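4-amino-4-deoxychorismate lyase (Legionella pneumophila, PDB 3LUL) belongs to the class IV aminotransferase family, two-domain enzymes that carry pyridoxal phosphate on a lysine of the chain. Local coordinates at residues 42-47 with 63-68; 59-64 with 106-111; 28-33 with 85-90. All blocks are in the same frame, centred on the assembly; numbering follows the deposited sequence.

Contact 1. Residues 42-47 with 63-68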
ATOM      1  N   PHE B  42      -8.735  18.216  17.950  1.00 13.52           N
ATOM      2  CA  PHE B  42      -8.005  17.049  18.476  1.00 11.82           C
ATOM      3  C   PHE B  42      -6.584  16.909  17.971  1.00 13.07           C
ATOM      4  O   PHE B  42      -6.102  15.813  17.753  1.00 11.21           O
ATOM      5  CB  PHE B  42      -8.840  15.780  18.323  1.00 13.60           C
ATOM      6  CG  PHE B  42     -10.156  15.941  18.965  1.00 20.34           C
ATOM      7  CD1 PHE B  42     -10.303  15.751  20.321  1.00 24.93           C
ATOM      8  CD2 PHE B  42     -11.204  16.457  18.239  1.00 29.43           C
ATOM      9  CE1 PHE B  42     -11.518  16.007  20.931  1.00 29.33           C
ATOM     10  CE2 PHE B  42     -12.412  16.715  18.825  1.00 31.74           C
ATOM     11  CZ  PHE B  42     -12.571  16.479  20.171  1.00 26.83           C
ATOM     12  N   ALA B  43      -5.912  18.054  17.858  1.00 10.71           N
ATOM     13  CA  ALA B  43      -4.530  18.092  17.399  1.00 10.15           C
ATOM     14  C   ALA B  43      -3.640  17.129  18.194  1.00 10.74           C
ATOM     15  O   ALA B  43      -2.762  16.517  17.618  1.00  8.06           O
ATOM     16  CB  ALA B  43      -3.971  19.505  17.520  1.00  9.49           C
ATOM     17  N   TYR B  44      -3.874  17.020  19.499  1.00 11.20           N
ATOM     18  CA  TYR B  44      -3.070  16.121  20.347  1.00 10.90           C
ATOM     19  C   TYR B  44      -3.267  14.681  19.911  1.00 10.14           C
ATOM     20  O   TYR B  44      -2.293  13.965  19.670  1.00  8.70           O
ATOM     21  CB  TYR B  44      -3.367  16.281  21.856  1.00 13.35           C
ATOM     22  CG  TYR B  44      -2.635  15.213  22.614  1.00 13.09           C
ATOM     23  CD1 TYR B  44      -3.284  14.081  23.036  1.00 14.18           C
ATOM     24  CD2 TYR B  44      -1.264  15.304  22.840  1.00 20.19           C
ATOM     25  CE1 TYR B  44      -2.628  13.078  23.677  1.00 17.80           C
ATOM     26  CE2 TYR B  44      -0.586  14.280  23.502  1.00 22.40           C
ATOM     27  CZ  TYR B  44      -1.286  13.170  23.915  1.00 23.21           C
ATOM     28  OH  TYR B  44      -0.690  12.116  24.571  1.00 31.59           O
HETATM   29  N   MSE B  45      -4.518  14.245  19.803  1.00 10.82           N
HETATM   30  CA  MSE B  45      -4.736  12.843  19.459  1.00  9.05           C
HETATM   31  C   MSE B  45      -4.154  12.450  18.103  1.00  8.64           C
HETATM   32  O   MSE B  45      -3.655  11.330  17.946  1.00  7.04           O
HETATM   33  CB  MSE B  45      -6.228  12.450  19.603  1.00 11.56           C
HETATM   34  CG  MSE B  45      -6.693  12.479  21.044  1.00 21.37           C
HETATM   35 SE   MSE B  45      -8.605  12.113  21.173  0.75 19.35          SE
HETATM   36  CE  MSE B  45      -8.409  10.218  21.033  1.00 20.22           C
ATOM     37  N   HIS B  46      -4.207  13.367  17.136  1.00  9.87           N
ATOM     38  CA  HIS B  46      -3.576  13.155  15.827  1.00  8.96           C
ATOM     39  C   HIS B  46      -2.052  13.053  15.941  1.00  8.69           C
ATOM     40  O   HIS B  46      -1.436  12.188  15.338  1.00  6.49           O
ATOM     41  CB  HIS B  46      -3.964  14.283  14.877  1.00  7.06           C
ATOM     42  CG  HIS B  46      -5.379  14.199  14.413  1.00  7.73           C
ATOM     43  ND1 HIS B  46      -5.810  13.232  13.529  1.00 10.97           N
ATOM     44  CD2 HIS B  46      -6.467  14.966  14.698  1.00 11.43           C
ATOM     45  CE1 HIS B  46      -7.110  13.383  13.311  1.00 11.10           C
ATOM     46  NE2 HIS B  46      -7.528  14.443  13.989  1.00 10.82           N
ATOM     47  N   TRP B  47      -1.453  13.959  16.710  1.00  7.22           N
ATOM     48  CA  TRP B  47       0.013  13.895  16.964  1.00  6.47           C
ATOM     49  C   TRP B  47       0.419  12.594  17.632  1.00  7.81           C
ATOM     50  O   TRP B  47       1.437  11.984  17.309  1.00  8.22           O
ATOM     51  CB  TRP B  47       0.387  15.109  17.837  1.00  8.92           C
ATOM     52  CG  TRP B  47       1.799  15.208  18.272  1.00  9.63           C
ATOM     53  CD1 TRP B  47       2.856  15.724  17.551  1.00  9.14           C
ATOM     54  CD2 TRP B  47       2.332  14.773  19.518  1.00 10.31           C
ATOM     55  NE1 TRP B  47       4.006  15.667  18.301  1.00 10.89           N
ATOM     56  CE2 TRP B  47       3.718  15.077  19.508  1.00 11.64           C
ATOM     57  CE3 TRP B  47       1.778  14.164  20.649  1.00 11.93           C
ATOM     58  CZ2 TRP B  47       4.547  14.773  20.578  1.00 10.20           C
ATOM     59  CZ3 TRP B  47       2.601  13.863  21.713  1.00 10.48           C
ATOM     60  CH2 TRP B  47       3.971  14.182  21.677  1.00  8.38           C
ATOM     61  N   ILE B  63       9.284  15.984  16.548  1.00 15.78           N
ATOM     62  CA  ILE B  63       8.602  17.272  16.544  1.00 13.15           C
ATOM     63  C   ILE B  63       7.744  17.278  17.798  1.00 10.86           C
ATOM     64  O   ILE B  63       6.959  16.362  18.015  1.00 11.31           O
ATOM     65  CB  ILE B  63       7.791  17.501  15.261  1.00 16.53           C
ATOM     66  CG1 ILE B  63       7.072  18.862  15.317  1.00 13.99           C
ATOM     67  CG2 ILE B  63       6.794  16.382  14.989  1.00 17.10           C
ATOM     68  CD1 ILE B  63       6.451  19.272  13.937  1.00 17.77           C
ATOM     69  N   SER B  64       7.899  18.306  18.622  1.00 11.68           N
ATOM     70  CA  SER B  64       7.162  18.363  19.880  1.00 10.56           C
ATOM     71  C   SER B  64       5.696  18.647  19.579  1.00  9.76           C
ATOM     72  O   SER B  64       5.353  19.139  18.485  1.00  9.14           O
ATOM     73  CB  SER B  64       7.758  19.437  20.794  1.00 12.03           C
ATOM     74  OG  SER B  64       7.502  20.720  20.247  1.00  6.71           O
ATOM     75  N   PHE B  65       4.805  18.345  20.522  1.00  9.21           N
ATOM     76  CA  PHE B  65       3.409  18.681  20.321  1.00  8.68           C
ATOM     77  C   PHE B  65       3.210  20.184  20.090  1.00  8.20           C
ATOM     78  O   PHE B  65       2.423  20.589  19.241  1.00  9.78           O
ATOM     79  CB  PHE B  65       2.526  18.222  21.494  1.00  8.06           C
ATOM     80  CG  PHE B  65       1.125  18.719  21.376  1.00  8.59           C
ATOM     81  CD1 PHE B  65       0.303  18.232  20.347  1.00  8.61           C
ATOM     82  CD2 PHE B  65       0.646  19.729  22.200  1.00 16.73           C
ATOM     83  CE1 PHE B  65      -0.977  18.707  20.190  1.00  6.81           C
ATOM     84  CE2 PHE B  65      -0.649  20.218  22.047  1.00 19.33           C
ATOM     85  CZ  PHE B  65      -1.463  19.715  21.026  1.00 16.80           C
ATOM     86  N   ASP B  66       3.878  21.005  20.903  1.00  7.88           N
ATOM     87  CA  ASP B  66       3.721  22.453  20.775  1.00 10.13           C
ATOM     88  C   ASP B  66       4.132  22.934  19.370  1.00 10.01           C
ATOM     89  O   ASP B  66       3.467  23.804  18.804  1.00  9.78           O
ATOM     90  CB  ASP B  66       4.497  23.174  21.864  1.00 11.26           C
ATOM     91  CG  ASP B  66       3.864  22.993  23.250  1.00 16.36           C
ATOM     92  OD1 ASP B  66       2.665  22.653  23.344  1.00 20.35           O
ATOM     93  OD2 ASP B  66       4.574  23.200  24.249  1.00 21.38           O
ATOM     94  N   ASP B  67       5.243  22.411  18.846  1.00  9.70           N
ATOM     95  CA  ASP B  67       5.698  22.803  17.511  1.00 12.17           C
ATOM     96  C   ASP B  67       4.715  22.311  16.432  1.00 10.78           C
ATOM     97  O   ASP B  67       4.392  23.050  15.479  1.00 10.18           O
ATOM     98  CB  ASP B  67       7.118  22.303  17.214  1.00 13.49           C
ATOM     99  CG  ASP B  67       8.199  23.105  17.957  1.00 18.56           C
ATOM    100  OD1 ASP B  67       7.913  24.146  18.584  1.00 25.97           O
ATOM    101  OD2 ASP B  67       9.356  22.687  17.892  1.00 26.34           O
ATOM    102  N   TRP B  68       4.212  21.093  16.617  1.00  8.53           N
ATOM    103  CA  TRP B  68       3.178  20.529  15.736  1.00  9.29           C
ATOM    104  C   TRP B  68       1.988  21.453  15.697  1.00 10.36           C
ATOM    105  O   TRP B  68       1.532  21.856  14.625  1.00  9.27           O
ATOM    106  CB  TRP B  68       2.778  19.172  16.275  1.00  8.22           C
ATOM    107  CG  TRP B  68       1.490  18.547  15.831  1.00  8.08           C
ATOM    108  CD1 TRP B  68       0.300  18.599  16.485  1.00 10.77           C
ATOM    109  CD2 TRP B  68       1.304  17.660  14.730  1.00  8.64           C
ATOM    110  NE1 TRP B  68      -0.636  17.842  15.839  1.00  7.42           N
ATOM    111  CE2 TRP B  68      -0.043  17.243  14.758  1.00  9.92           C
ATOM    112  CE3 TRP B  68       2.132  17.187  13.712  1.00 10.17           C
ATOM    113  CZ2 TRP B  68      -0.581  16.404  13.801  1.00 10.23           C
ATOM    114  CZ3 TRP B  68       1.602  16.332  12.765  1.00 10.53           C
ATOM    115  CH2 TRP B  68       0.254  15.956  12.804  1.00 11.34           C
TER
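Trp47 meets both Phe65 and Trp68, and these three rings make the tight part of the contact. With its CG anti to the backbone N (chi1 177°), the Trp47 indole is carried toward residues 63-68. Its own CB lies over the five-membered ring of Trp68, 3.7 Å from the centroid, while Trp47 CD1 comes within 3.6 Å of Trp68 CG, edge to face. On the Trp47 indole itself rests the root of Phe65: Phe65 CA stands 3.8 Å from the centroid of the Trp47 five-membered ring, and Phe65 CB lies over the middle of the indole. Tryptophan suits both places because a broad ring is joined to a polar N-H. Trp47 NE1 gives a nearly straight bond (160°) to Ile63 O at 3.0 Å, with the acceptor in the plane of the indole. Trp68 NE1 reaches Ala43 O at 3.1 Å along a more bent path, from above the carbonyl plane; Trp47 N binds the same oxygen from the opposite face, so two donors hold it. Ala43 CB lies beside Phe65 CE1 and Trp68 NE1, where a small side chain suits the close approach of the two helix starts.

Phe65 CE1 is still close to the Tyr44 backbone, 3.3 Å from Tyr44 CA, but the exposed Tyr44 ring packs more loosely, turning its edge to the face of Phe65 with centroids 5.7 Å apart and planes at 72°. Farther out, Ser64 caps helix 65-78, its OG accepting from Asp67 N at 3.2 Å. Inward, the contact joins the first turns of helices 43-57 and 65-78: Ala43 packs on Phe69 and Leu72 of the second helix, and His46 and Trp68 both rest on Ile33 of strand 28-36.

Contact 2. Residues 59-64 with 106-111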
ATOM      1  N   ILE B  59      10.465   5.311  11.896  1.00 13.08           N
ATOM      2  CA  ILE B  59      10.573   6.602  11.254  1.00 11.89           C
ATOM      3  C   ILE B  59      10.719   7.646  12.369  1.00 11.74           C
ATOM      4  O   ILE B  59       9.873   7.730  13.250  1.00 12.43           O
ATOM      5  CB  ILE B  59       9.334   6.914  10.372  1.00 10.50           C
ATOM      6  CG1 ILE B  59       9.111   5.815   9.327  1.00 15.65           C
ATOM      7  CG2 ILE B  59       9.487   8.268   9.714  1.00 16.29           C
ATOM      8  CD1 ILE B  59       7.785   5.976   8.547  1.00 15.07           C
ATOM      9  N   PRO B  60      11.796   8.453  12.346  1.00 13.94           N
ATOM     10  CA  PRO B  60      11.854   9.518  13.345  1.00 14.68           C
ATOM     11  C   PRO B  60      10.614  10.452  13.298  1.00 15.10           C
ATOM     12  O   PRO B  60      10.094  10.791  12.204  1.00 15.51           O
ATOM     13  CB  PRO B  60      13.164  10.270  13.023  1.00 15.39           C
ATOM     14  CG  PRO B  60      13.902   9.424  12.011  1.00 15.57           C
ATOM     15  CD  PRO B  60      12.928   8.465  11.403  1.00 17.84           C
ATOM     16  N   PHE B  61      10.164  10.868  14.480  1.00 13.87           N
ATOM     17  CA  PHE B  61       9.149  11.874  14.613  1.00 15.59           C
ATOM     18  C   PHE B  61       9.537  12.800  15.762  1.00 17.20           C
ATOM     19  O   PHE B  61       8.939  12.753  16.831  1.00 17.67           O
ATOM     20  CB  PHE B  61       7.780  11.212  14.851  1.00 11.94           C
ATOM     21  CG  PHE B  61       6.601  12.161  14.733  1.00 10.83           C
ATOM     22  CD1 PHE B  61       6.340  12.835  13.562  1.00 14.04           C
ATOM     23  CD2 PHE B  61       5.722  12.335  15.800  1.00 11.35           C
ATOM     24  CE1 PHE B  61       5.232  13.696  13.446  1.00 15.23           C
ATOM     25  CE2 PHE B  61       4.628  13.207  15.712  1.00 11.58           C
ATOM     26  CZ  PHE B  61       4.360  13.865  14.529  1.00 14.46           C
ATOM     27  N   GLU B  62      10.572  13.608  15.526  1.00 18.76           N
ATOM     28  CA  GLU B  62      11.154  14.468  16.552  1.00 21.11           C
ATOM     29  C   GLU B  62      10.590  15.861  16.323  1.00 21.01           C
ATOM     30  O   GLU B  62      11.307  16.783  15.910  1.00 23.56           O
ATOM     31  CB  GLU B  62      12.690  14.502  16.439  1.00 25.44           C
ATOM     32  CG  GLU B  62      13.371  13.197  16.814  1.00 30.89           C
ATOM     33  CD  GLU B  62      13.272  12.870  18.273  1.00 44.04           C
ATOM     34  OE1 GLU B  62      13.061  13.797  19.092  1.00 50.09           O
ATOM     35  OE2 GLU B  62      13.430  11.675  18.596  1.00 49.14           O
ATOM     36  N   ILE B  63       9.284  15.984  16.548  1.00 15.78           N
ATOM     37  CA  ILE B  63       8.602  17.272  16.544  1.00 13.15           C
ATOM     38  C   ILE B  63       7.744  17.278  17.798  1.00 10.86           C
ATOM     39  O   ILE B  63       6.959  16.362  18.015  1.00 11.31           O
ATOM     40  CB  ILE B  63       7.791  17.501  15.261  1.00 16.53           C
ATOM     41  CG1 ILE B  63       7.072  18.862  15.317  1.00 13.99           C
ATOM     42  CG2 ILE B  63       6.794  16.382  14.989  1.00 17.10           C
ATOM     43  CD1 ILE B  63       6.451  19.272  13.937  1.00 17.77           C
ATOM     44  N   SER B  64       7.899  18.306  18.622  1.00 11.68           N
ATOM     45  CA  SER B  64       7.162  18.363  19.880  1.00 10.56           C
ATOM     46  C   SER B  64       5.696  18.647  19.579  1.00  9.76           C
ATOM     47  O   SER B  64       5.353  19.139  18.485  1.00  9.14           O
ATOM     48  CB  SER B  64       7.758  19.437  20.794  1.00 12.03           C
ATOM     49  OG  SER B  64       7.502  20.720  20.247  1.00  6.71           O
ATOM     50  N   SER B 106      13.285  12.182   8.512  1.00 11.26           N
ATOM     51  CA  SER B 106      11.921  12.156   8.006  1.00 11.29           C
ATOM     52  C   SER B 106      11.464  13.573   7.631  1.00 10.91           C
ATOM     53  O   SER B 106      12.027  14.579   8.080  1.00 12.96           O
ATOM     54  CB  SER B 106      10.982  11.488   9.014  1.00 11.69           C
ATOM     55  OG  SER B 106      11.023  12.120  10.281  1.00 10.89           O
ATOM     56  N   GLN B 107      10.457  13.636   6.768  1.00 12.46           N
ATOM     57  CA  GLN B 107      10.021  14.884   6.191  1.00  9.98           C
ATOM     58  C   GLN B 107       8.534  14.977   6.473  1.00 10.01           C
ATOM     59  O   GLN B 107       7.816  14.005   6.358  1.00 10.44           O
ATOM     60  CB  GLN B 107      10.318  14.908   4.693  1.00 11.52           C
ATOM     61  CG  GLN B 107      11.726  14.396   4.313  1.00 15.43           C
ATOM     62  CD  GLN B 107      12.790  15.440   4.486  1.00 25.32           C
ATOM     63  OE1 GLN B 107      12.659  16.548   3.962  1.00 22.39           O
ATOM     64  NE2 GLN B 107      13.859  15.109   5.229  1.00 20.74           N
ATOM     65  N   LEU B 108       8.091  16.147   6.873  1.00 10.12           N
ATOM     66  CA  LEU B 108       6.707  16.378   7.174  1.00 10.26           C
ATOM     67  C   LEU B 108       6.206  17.505   6.278  1.00 10.67           C
ATOM     68  O   LEU B 108       6.895  18.541   6.144  1.00 14.12           O
ATOM     69  CB  LEU B 108       6.616  16.737   8.637  1.00  8.55           C
ATOM     70  CG  LEU B 108       5.307  16.831   9.385  1.00 16.59           C
ATOM     71  CD1 LEU B 108       4.388  15.602   9.143  1.00 13.21           C
ATOM     72  CD2 LEU B 108       5.642  17.029  10.855  1.00 16.41           C
ATOM     73  N   ILE B 109       5.053  17.298   5.631  1.00  9.29           N
ATOM     74  CA  ILE B 109       4.371  18.338   4.862  1.00 10.64           C
ATOM     75  C   ILE B 109       2.938  18.514   5.383  1.00 12.19           C
ATOM     76  O   ILE B 109       2.240  17.536   5.659  1.00 14.56           O
ATOM     77  CB  ILE B 109       4.377  18.043   3.351  1.00 12.32           C
ATOM     78  CG1 ILE B 109       5.813  18.142   2.813  1.00 13.04           C
ATOM     79  CG2 ILE B 109       3.405  18.996   2.550  1.00 12.06           C
ATOM     80  CD1 ILE B 109       5.951  17.782   1.303  1.00 14.08           C
ATOM     81  N   PHE B 110       2.528  19.775   5.539  1.00 13.26           N
ATOM     82  CA  PHE B 110       1.134  20.113   5.860  1.00 11.94           C
ATOM     83  C   PHE B 110       0.446  20.811   4.703  1.00 13.69           C
ATOM     84  O   PHE B 110       1.026  21.692   4.057  1.00 12.30           O
ATOM     85  CB  PHE B 110       1.066  21.055   7.054  1.00 10.60           C
ATOM     86  CG  PHE B 110       1.701  20.520   8.290  1.00 13.59           C
ATOM     87  CD1 PHE B 110       0.933  19.792   9.203  1.00 16.08           C
ATOM     88  CD2 PHE B 110       3.048  20.774   8.577  1.00 12.93           C
ATOM     89  CE1 PHE B 110       1.500  19.314  10.372  1.00 14.16           C
ATOM     90  CE2 PHE B 110       3.617  20.302   9.747  1.00 13.92           C
ATOM     91  CZ  PHE B 110       2.844  19.581  10.646  1.00 13.17           C
ATOM     92  N   GLN B 111      -0.783  20.405   4.438  1.00 12.42           N
ATOM     93  CA  GLN B 111      -1.606  21.013   3.384  1.00 11.97           C
ATOM     94  C   GLN B 111      -3.031  21.214   3.873  1.00 12.85           C
ATOM     95  O   GLN B 111      -3.601  20.325   4.494  1.00 12.33           O
ATOM     96  CB  GLN B 111      -1.646  20.109   2.162  1.00 15.43           C
ATOM     97  CG  GLN B 111      -0.334  20.088   1.386  1.00 23.72           C
ATOM     98  CD  GLN B 111      -0.020  21.417   0.681  1.00 29.41           C
ATOM     99  OE1 GLN B 111       0.956  22.115   1.013  1.00 37.13           O
ATOM    100  NE2 GLN B 111      -0.836  21.761  -0.304  1.00 22.37           N
TER
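Ser106, Leu108 and Pro60 carry most of this meeting between the loop that links helices 43-57 and 65-78 and strand 106-113 of the five-stranded mixed sheet in the N-terminal alpha/beta domain. Because side chains alternate along a strand, Ser106 and Leu108 both turn to the loop, whereas Ile109 lies on the other face of the sheet and packs on Ile19 of the second subunit.

Ser106 makes the polar half. Its OG sits between the backbone N and the carbonyl carbon (chi1 56°), and from there it donates a short hydrogen bond to Pro60 O, 2.5 Å away, approaching from above the plane of that carbonyl. A serine suits this buried position: its side chain is small enough for the close approach of loop and strand, yet its hydroxyl gives a backbone oxygen a donor. The same OG is hydrogen-bonded to Thr4 OG1, so the N-terminal segment is tied in as well. Pro60, whose ring restricts the backbone of the loop, has no N-H to satisfy, and its CB lies 3.9 Å from Ser106 OG. Just before it, Ile59 adds an apolar touch, CG2 to Ser106 CB at 3.6 Å.

Leu108 makes the oily half. One branch does the work: Leu108 CD2 meets Ile63 CD1 at 3.9 Å, the two side chains crossing at about a right angle, and the same methyl lies 4.2 Å from Phe61 CE1, oblique to the ring. Leucine suits the place, since one of its two methyls meets both Ile63 and Phe61. Phe61 also packs on Leu90 of strand 84-91. Its ring is backed within the loop by Ile63, whose CG2 lies 3.4 Å above the ring plane, offset toward the rim.

Contact 3. Residues 28-33 with 85-90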
ATOM      1  N   GLY B  28       5.315   5.936   4.354  1.00  8.69           N
ATOM      2  CA  GLY B  28       4.735   7.245   4.707  1.00  8.40           C
ATOM      3  C   GLY B  28       3.457   7.087   5.506  1.00  8.50           C
ATOM      4  O   GLY B  28       2.726   6.076   5.363  1.00  9.15           O
ATOM      5  N   LEU B  29       3.198   8.060   6.370  1.00  8.01           N
ATOM      6  CA  LEU B  29       2.045   8.050   7.245  1.00  9.90           C
ATOM      7  C   LEU B  29       1.310   9.359   7.086  1.00 10.97           C
ATOM      8  O   LEU B  29       1.913  10.376   6.702  1.00  9.72           O
ATOM      9  CB  LEU B  29       2.482   7.882   8.707  1.00  8.60           C
ATOM     10  CG  LEU B  29       3.199   6.581   9.051  1.00  9.12           C
ATOM     11  CD1 LEU B  29       3.939   6.712  10.393  1.00  9.69           C
ATOM     12  CD2 LEU B  29       2.164   5.388   9.014  1.00  9.97           C
ATOM     13  N   PHE B  30       0.012   9.370   7.392  1.00  9.05           N
ATOM     14  CA  PHE B  30      -0.704  10.638   7.351  1.00 11.27           C
ATOM     15  C   PHE B  30      -1.720  10.783   8.475  1.00 11.13           C
ATOM     16  O   PHE B  30      -2.126   9.812   9.112  1.00  9.68           O
ATOM     17  CB  PHE B  30      -1.398  10.849   5.989  1.00  9.84           C
ATOM     18  CG  PHE B  30      -2.626  10.036   5.795  1.00 10.22           C
ATOM     19  CD1 PHE B  30      -2.552   8.732   5.327  1.00 16.37           C
ATOM     20  CD2 PHE B  30      -3.883  10.580   6.032  1.00 17.46           C
ATOM     21  CE1 PHE B  30      -3.698   7.969   5.147  1.00 19.54           C
ATOM     22  CE2 PHE B  30      -5.041   9.831   5.855  1.00 18.10           C
ATOM     23  CZ  PHE B  30      -4.959   8.519   5.413  1.00 19.19           C
ATOM     24  N   GLU B  31      -2.128  12.038   8.678  1.00 10.02           N
ATOM     25  CA  GLU B  31      -3.226  12.368   9.573  1.00  8.89           C
ATOM     26  C   GLU B  31      -4.082  13.404   8.851  1.00  9.75           C
ATOM     27  O   GLU B  31      -3.536  14.329   8.227  1.00 10.08           O
ATOM     28  CB  GLU B  31      -2.718  12.993  10.868  1.00  9.78           C
ATOM     29  CG  GLU B  31      -2.090  12.003  11.802  1.00 10.98           C
ATOM     30  CD  GLU B  31      -3.087  11.026  12.397  1.00 12.82           C
ATOM     31  OE1 GLU B  31      -4.302  11.305  12.436  1.00 12.62           O
ATOM     32  OE2 GLU B  31      -2.649   9.950  12.848  1.00  9.33           O
ATOM     33  N   THR B  32      -5.392  13.241   8.943  1.00 11.07           N
ATOM     34  CA  THR B  32      -6.321  14.190   8.357  0.50 12.57           C
ATOM     35  C   THR B  32      -7.118  14.818   9.515  1.00 12.95           C
ATOM     36  O   THR B  32      -7.787  14.143  10.273  1.00 12.14           O
ATOM     37  CB  THR B  32      -7.176  13.533   7.229  0.50 16.29           C
ATOM     38  OG1 THR B  32      -8.126  14.474   6.728  0.50 22.65           O
ATOM     39  CG2 THR B  32      -7.884  12.278   7.709  0.50 20.55           C
ATOM     40  N   ILE B  33      -6.970  16.126   9.653  1.00 11.59           N
ATOM     41  CA  ILE B  33      -7.386  16.866  10.837  1.00 11.84           C
ATOM     42  C   ILE B  33      -8.491  17.852  10.440  1.00 11.22           C
ATOM     43  O   ILE B  33      -8.329  18.641   9.531  1.00 10.12           O
ATOM     44  CB  ILE B  33      -6.215  17.628  11.431  1.00  8.71           C
ATOM     45  CG1 ILE B  33      -5.055  16.711  11.803  1.00 14.00           C
ATOM     46  CG2 ILE B  33      -6.620  18.426  12.690  1.00  9.24           C
ATOM     47  CD1 ILE B  33      -3.692  17.425  11.774  1.00 13.52           C
ATOM     48  N   GLY B  85     -10.068  21.384   6.432  1.00  8.07           N
ATOM     49  CA  GLY B  85      -9.160  20.347   6.888  1.00  9.25           C
ATOM     50  C   GLY B  85      -7.705  20.650   6.698  1.00  9.92           C
ATOM     51  O   GLY B  85      -7.328  21.514   5.884  1.00  9.19           O
ATOM     52  N   ILE B  86      -6.874  19.927   7.463  1.00 12.44           N
ATOM     53  CA  ILE B  86      -5.433  19.901   7.224  1.00 13.98           C
ATOM     54  C   ILE B  86      -4.964  18.450   7.158  1.00 13.37           C
ATOM     55  O   ILE B  86      -5.352  17.635   7.990  1.00 12.40           O
ATOM     56  CB  ILE B  86      -4.600  20.586   8.341  1.00 16.23           C
ATOM     57  CG1 ILE B  86      -4.833  22.081   8.413  1.00 23.15           C
ATOM     58  CG2 ILE B  86      -3.089  20.352   8.102  1.00 18.84           C
ATOM     59  CD1 ILE B  86      -4.154  22.732   9.613  1.00 27.16           C
ATOM     60  N   LYS B  87      -4.169  18.132   6.136  1.00 12.55           N
ATOM     61  CA  LYS B  87      -3.550  16.797   6.014  1.00 11.97           C
ATOM     62  C   LYS B  87      -2.066  16.926   6.309  1.00 12.92           C
ATOM     63  O   LYS B  87      -1.392  17.777   5.737  1.00 13.15           O
ATOM     64  CB  LYS B  87      -3.789  16.217   4.628  1.00 12.85           C
ATOM     65  CG  LYS B  87      -3.391  14.746   4.492  1.00 17.59           C
ATOM     66  CD  LYS B  87      -3.819  14.161   3.119  1.00 18.59           C
ATOM     67  CE  LYS B  87      -3.190  12.782   2.885  1.00 19.96           C
ATOM     68  NZ  LYS B  87      -3.766  12.094   1.660  1.00 19.10           N
ATOM     69  N   ALA B  88      -1.567  16.123   7.241  1.00 12.45           N
ATOM     70  CA  ALA B  88      -0.121  16.041   7.547  1.00 10.36           C
ATOM     71  C   ALA B  88       0.376  14.742   6.938  1.00 11.86           C
ATOM     72  O   ALA B  88      -0.255  13.721   7.124  1.00 11.24           O
ATOM     73  CB  ALA B  88       0.100  16.009   9.017  1.00 11.93           C
ATOM     74  N   ILE B  89       1.445  14.793   6.141  1.00 10.87           N
ATOM     75  CA  ILE B  89       2.067  13.605   5.575  1.00  9.20           C
ATOM     76  C   ILE B  89       3.504  13.530   6.075  1.00  9.86           C
ATOM     77  O   ILE B  89       4.234  14.494   5.930  1.00 10.49           O
ATOM     78  CB  ILE B  89       2.073  13.606   4.022  1.00  9.55           C
ATOM     79  CG1 ILE B  89       0.658  13.798   3.459  1.00 16.01           C
ATOM     80  CG2 ILE B  89       2.642  12.288   3.496  1.00 11.31           C
ATOM     81  CD1 ILE B  89       0.643  13.925   1.907  1.00 16.54           C
ATOM     82  N   LEU B  90       3.871  12.392   6.681  1.00 11.15           N
ATOM     83  CA  LEU B  90       5.224  12.129   7.204  1.00 10.21           C
ATOM     84  C   LEU B  90       5.837  11.044   6.327  1.00  9.65           C
ATOM     85  O   LEU B  90       5.289   9.934   6.226  1.00 10.06           O
ATOM     86  CB  LEU B  90       5.168  11.608   8.637  1.00 10.79           C
ATOM     87  CG  LEU B  90       6.488  11.295   9.331  1.00  8.79           C
ATOM     88  CD1 LEU B  90       7.228  12.571   9.658  1.00 10.10           C
ATOM     89  CD2 LEU B  90       6.239  10.461  10.607  1.00 12.46           C
TER
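Two neighbouring antiparallel strands make this contact, Leu29 pairing with Leu90, Glu31 with Ala88 and Ile33 with Ile86. Each of these is a hydrogen-bonded pair with both N-H...O bonds made, as from Leu90 N to Leu29 O at 2.8 Å and from Glu31 N to Ala88 O at 3.0 Å. The segment axes approach to 4.6 Å and run at 165°. Between these pairs, Phe30 with Ile89 and Thr32 with Lys87 are non-hydrogen-bonded, and their CA-H groups approach the same carbonyls that take the N-H bonds, Phe30 CA lying 3.1 Å from Ala88 O.

On the face that bears Phe30 and Lys87, the two side chains meet diagonally. With CG anti to the backbone N (chi1 -170°) and the chain extended beyond it, Lys87 carries NZ over the face of the Phe30 ring, 4.8 Å from the centroid and 17° off the normal, a cation-pi contact; Lys87 CE also touches Phe30 CD2 at 3.9 Å. Lysine suits the place by pairing a long apolar stem with a charged tip. The strands belong to the five-stranded mixed sheet of the N-terminal domain, and this face turns toward the dimer partner, where Lys87 packs on Leu25 and Ile89 on Ile19 of the second subunit.

The opposite face is covered by helices. Leu29 lies on Leu50 and Leu57 of helix 43-57, and the small Ala88 lets Trp68 of helix 65-78 come close. Glu31, buried here, ends away from the strand partner: its OE1 forms a salt bridge with Arg49 NH2 and a hydrogen bond with His46 ND1.

How the contacts relate
All three contacts lie in one layered region of the N-terminal domain, their centres 10 to 12 Å apart. Contact 3 pairs two central strands of the sheet, to which contact 2 adds the next strand, 106-113, with Lys87 N 2.8 Å from Gln111 O. Contact 1 joins the starts of helices 43-57 and 65-78, both in the chain between the two strands of contact 3, and contact 2 uses the loop between those helices. Contacts 1 and 2 share Ile63 and Ser64, and Phe61 CE2 touches Trp47 CD1 at 3.6 Å. The two helices pack on the face bearing Leu29, Ile33 and Ala88, while the face bearing Lys87 and Ile89 meets the second subunit.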